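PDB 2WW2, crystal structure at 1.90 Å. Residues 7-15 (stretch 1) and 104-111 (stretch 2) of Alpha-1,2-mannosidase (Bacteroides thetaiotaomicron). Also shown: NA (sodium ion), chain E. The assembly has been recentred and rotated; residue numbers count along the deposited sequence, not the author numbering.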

# COMPACT_ATOMS: atom_id res chain seq x y z
N PHE A 7 4.38 -42.57 -4.57
CA PHE A 7 4.58 -41.27 -3.95
C PHE A 7 5.54 -40.38 -4.74
O PHE A 7 5.28 -39.17 -4.89
CB PHE A 7 5.00 -41.42 -2.49
CG PHE A 7 3.88 -41.91 -1.61
CD1 PHE A 7 2.58 -41.43 -1.81
CD2 PHE A 7 4.10 -42.84 -0.64
CE1 PHE A 7 1.53 -41.88 -1.02
CE2 PHE A 7 3.05 -43.31 0.15
CZ PHE A 7 1.77 -42.82 -0.04
N VAL A 8 6.60 -40.95 -5.29
CA VAL A 8 7.59 -40.12 -6.02
C VAL A 8 6.98 -39.56 -7.31
O VAL A 8 7.42 -38.53 -7.80
CB VAL A 8 8.92 -40.88 -6.32
CG1 VAL A 8 8.70 -41.90 -7.44
CG2 VAL A 8 10.04 -39.91 -6.69
N ASP A 9 5.94 -40.22 -7.84
CA ASP A 9 5.25 -39.74 -9.05
C ASP A 9 4.54 -38.40 -8.81
O ASP A 9 4.22 -37.68 -9.77
CB ASP A 9 4.22 -40.77 -9.56
CG ASP A 9 4.87 -42.06 -10.04
OD1 ASP A 9 5.99 -41.98 -10.57
OD2 ASP A 9 4.26 -43.15 -9.90
N TYR A 10 4.28 -38.07 -7.56
CA TYR A 10 3.65 -36.79 -7.23
C TYR A 10 4.66 -35.63 -7.18
O TYR A 10 4.27 -34.46 -7.14
CB TYR A 10 2.91 -36.90 -5.90
CG TYR A 10 1.68 -37.77 -5.99
CD1 TYR A 10 0.59 -37.40 -6.80
CD2 TYR A 10 1.60 -38.95 -5.26
CE1 TYR A 10 -0.56 -38.20 -6.88
CE2 TYR A 10 0.44 -39.77 -5.36
CZ TYR A 10 -0.61 -39.37 -6.17
OH TYR A 10 -1.74 -40.15 -6.27
N VAL A 11 5.95 -35.95 -7.18
CA VAL A 11 6.96 -34.91 -6.93
C VAL A 11 7.23 -34.07 -8.17
O VAL A 11 7.56 -34.61 -9.22
CB VAL A 11 8.30 -35.51 -6.42
CG1 VAL A 11 9.39 -34.41 -6.31
CG2 VAL A 11 8.08 -36.21 -5.08
N ASN A 12 7.15 -32.74 -8.02
CA ASN A 12 7.55 -31.82 -9.08
C ASN A 12 8.74 -31.02 -8.59
O ASN A 12 8.57 -30.10 -7.80
CB ASN A 12 6.41 -30.86 -9.43
CG ASN A 12 6.83 -29.86 -10.50
OD1 ASN A 12 7.86 -30.03 -11.16
ND2 ASN A 12 6.03 -28.82 -10.68
N PRO A 13 9.96 -31.36 -9.05
CA PRO A 13 11.18 -30.66 -8.62
C PRO A 13 11.20 -29.22 -9.12
O PRO A 13 12.01 -28.42 -8.68
CB PRO A 13 12.31 -31.46 -9.27
CG PRO A 13 11.71 -32.84 -9.56
CD PRO A 13 10.27 -32.48 -9.95
N LEU A 14 10.31 -28.89 -10.05
CA LEU A 14 10.20 -27.50 -10.51
C LEU A 14 9.16 -26.67 -9.75
O LEU A 14 8.92 -25.50 -10.10
CB LEU A 14 9.86 -27.47 -11.99
CG LEU A 14 11.01 -27.92 -12.86
CD1 LEU A 14 10.55 -28.08 -14.32
CD2 LEU A 14 12.18 -26.93 -12.75
N MET A 15 8.53 -27.26 -8.74
CA MET A 15 7.55 -26.51 -7.95
C MET A 15 8.18 -25.25 -7.39
O MET A 15 9.22 -25.32 -6.75
CB MET A 15 7.02 -27.34 -6.78
CG MET A 15 6.17 -26.53 -5.81
SD MET A 15 5.44 -27.49 -4.48
CE MET A 15 4.96 -26.20 -3.32
NA NA E . 8.02 -30.52 -19.38
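Stretch 2 (104-111) QEKATPYN

Packing of residues 104-111 on residues 7-15 of the Bacteroides thetaiotaomicron alpha-1,2-mannosidase. Stretch 1 begins with helical backbone angles at F7 to Y10, extends through V11 and N12, and closes with a type I beta turn from N12 to M15. Stretch 2 turns a corner at Q104, runs extended as a strand through E105, K106 and A107, and bends at P109 and Y110. The two run in opposite senses: the start of stretch 1 meets Y110 and P109, its end meets A107 and E105. The CA atoms of P13 and T108, 6.0 Å apart, mark the closest backbone register. No direct hydrogen bond joins the stretches, which bury 380 Å² between them, chiefly through apolar contact.

F7 does not touch stretch 2, but its O accepts a bond from Y10 N (3.1 Å). V8 points toward stretch 2 and sets its CG2 at the edge of the Y110 ring, near the ring plane, 3.8 Å from Y110 CD2; the same V8 CG2 lies 4.0 Å from P109 CG. The CA-to-CB bond of D9 points away, yet its carboxylate end comes nearer, and a water bridges the gap that remains: it donates to D9 OD1 (2.6 Å) and lies 2.4 Å from Y110 OH. Y10 is out of reach. V11, whose N bonds to V8 O (3.0 Å), turns toward stretch 2 and presses CG1 to within 3.3 Å of P109 CG, so that V8 and V11 both pack on the same proline ring.

N12 contributes to the turn instead of the interface: its OD1 accepts from L14 N (2.9 Å) and its O from M15 N (3.0 Å). P13 then lies against the strand backbone, with P13 CD 3.2 Å from A107 O, P13 CG 3.6 Å from T108 C, and P13 CG 3.9 Å from P109 CD. A proline ring carries no N-H to offer, and the contact is one of close packing. L14, chi1 m and chi2 t, reaches along the strand with CD1, 4.2 Å from A107 CB and 3.8 Å from E105 OE1. K106, between these two residues, points away, as strand alternation requires.

Beyond L14, E105 O binds the sodium ion at 2.3 Å; a water 2.4 Å from NA also donates to E105 OE1 (2.7 Å), tying the side chain of E105 to the metal site. M15 makes no contact with stretch 2.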

# COMPACT_ATOMS: atom_id res chain seq x y z
N GLN A 104 9.68 -30.56 -23.98
CA GLN A 104 10.49 -31.77 -24.11
C GLN A 104 11.42 -31.93 -22.92
O GLN A 104 12.53 -32.43 -23.06
CB GLN A 104 11.25 -31.77 -25.44
CG GLN A 104 10.36 -32.17 -26.64
CD GLN A 104 10.03 -33.67 -26.61
OE1 GLN A 104 10.70 -34.46 -25.92
NE2 GLN A 104 9.03 -34.07 -27.36
N GLU A 105 10.94 -31.54 -21.75
CA GLU A 105 11.71 -31.64 -20.52
C GLU A 105 10.88 -32.37 -19.46
O GLU A 105 9.71 -32.08 -19.28
CB GLU A 105 12.05 -30.24 -20.01
CG GLU A 105 12.73 -30.19 -18.64
CD GLU A 105 12.74 -28.79 -18.04
OE1 GLU A 105 11.65 -28.16 -17.98
OE2 GLU A 105 13.82 -28.32 -17.64
N LYS A 106 11.49 -33.31 -18.76
CA LYS A 106 10.78 -34.11 -17.80
C LYS A 106 11.68 -34.22 -16.57
O LYS A 106 12.60 -35.03 -16.54
CB LYS A 106 10.55 -35.48 -18.41
CG LYS A 106 9.29 -36.14 -18.03
CD LYS A 106 9.42 -36.55 -16.62
N ALA A 107 11.40 -33.39 -15.57
CA ALA A 107 12.18 -33.33 -14.35
C ALA A 107 11.51 -34.12 -13.22
O ALA A 107 10.35 -33.85 -12.88
CB ALA A 107 12.35 -31.84 -13.92
N THR A 108 12.23 -35.10 -12.66
CA THR A 108 11.77 -35.88 -11.51
C THR A 108 12.99 -36.02 -10.60
O THR A 108 14.11 -35.71 -11.04
CB THR A 108 11.31 -37.31 -11.88
OG1 THR A 108 12.44 -38.14 -12.19
CG2 THR A 108 10.36 -37.29 -13.07
N PRO A 109 12.79 -36.45 -9.34
CA PRO A 109 13.93 -36.58 -8.43
C PRO A 109 14.90 -37.67 -8.84
O PRO A 109 16.06 -37.63 -8.45
CB PRO A 109 13.27 -36.97 -7.09
CG PRO A 109 11.87 -36.44 -7.20
CD PRO A 109 11.50 -36.60 -8.65
N TYR A 110 14.41 -38.68 -9.59
CA TYR A 110 15.18 -39.87 -9.88
C TYR A 110 15.72 -39.88 -11.32
O TYR A 110 16.43 -40.79 -11.71
CB TYR A 110 14.32 -41.14 -9.64
CG TYR A 110 13.06 -41.15 -10.47
CD1 TYR A 110 13.07 -41.66 -11.77
CD2 TYR A 110 11.87 -40.63 -9.98
CE1 TYR A 110 11.91 -41.65 -12.55
CE2 TYR A 110 10.72 -40.60 -10.75
CZ TYR A 110 10.74 -41.12 -12.02
OH TYR A 110 9.58 -41.08 -12.79
N ASN A 111 15.37 -38.85 -12.09
CA ASN A 111 15.79 -38.73 -13.47
C ASN A 111 15.37 -37.38 -14.06
O ASN A 111 14.23 -36.98 -13.95
CB ASN A 111 15.18 -39.85 -14.34
CG ASN A 111 15.73 -39.86 -15.77
OD1 ASN A 111 16.81 -40.42 -16.03
ND2 ASN A 111 15.01 -39.24 -16.69
O HOH W 1 7.50 -40.29 -11.83
O HOH W 2 9.24 -29.34 -17.67
O HOH W 3 6.85 -31.74 -17.61
O HOH W 4 6.81 -31.91 -20.91
O HOH W 5 6.38 -28.63 -19.11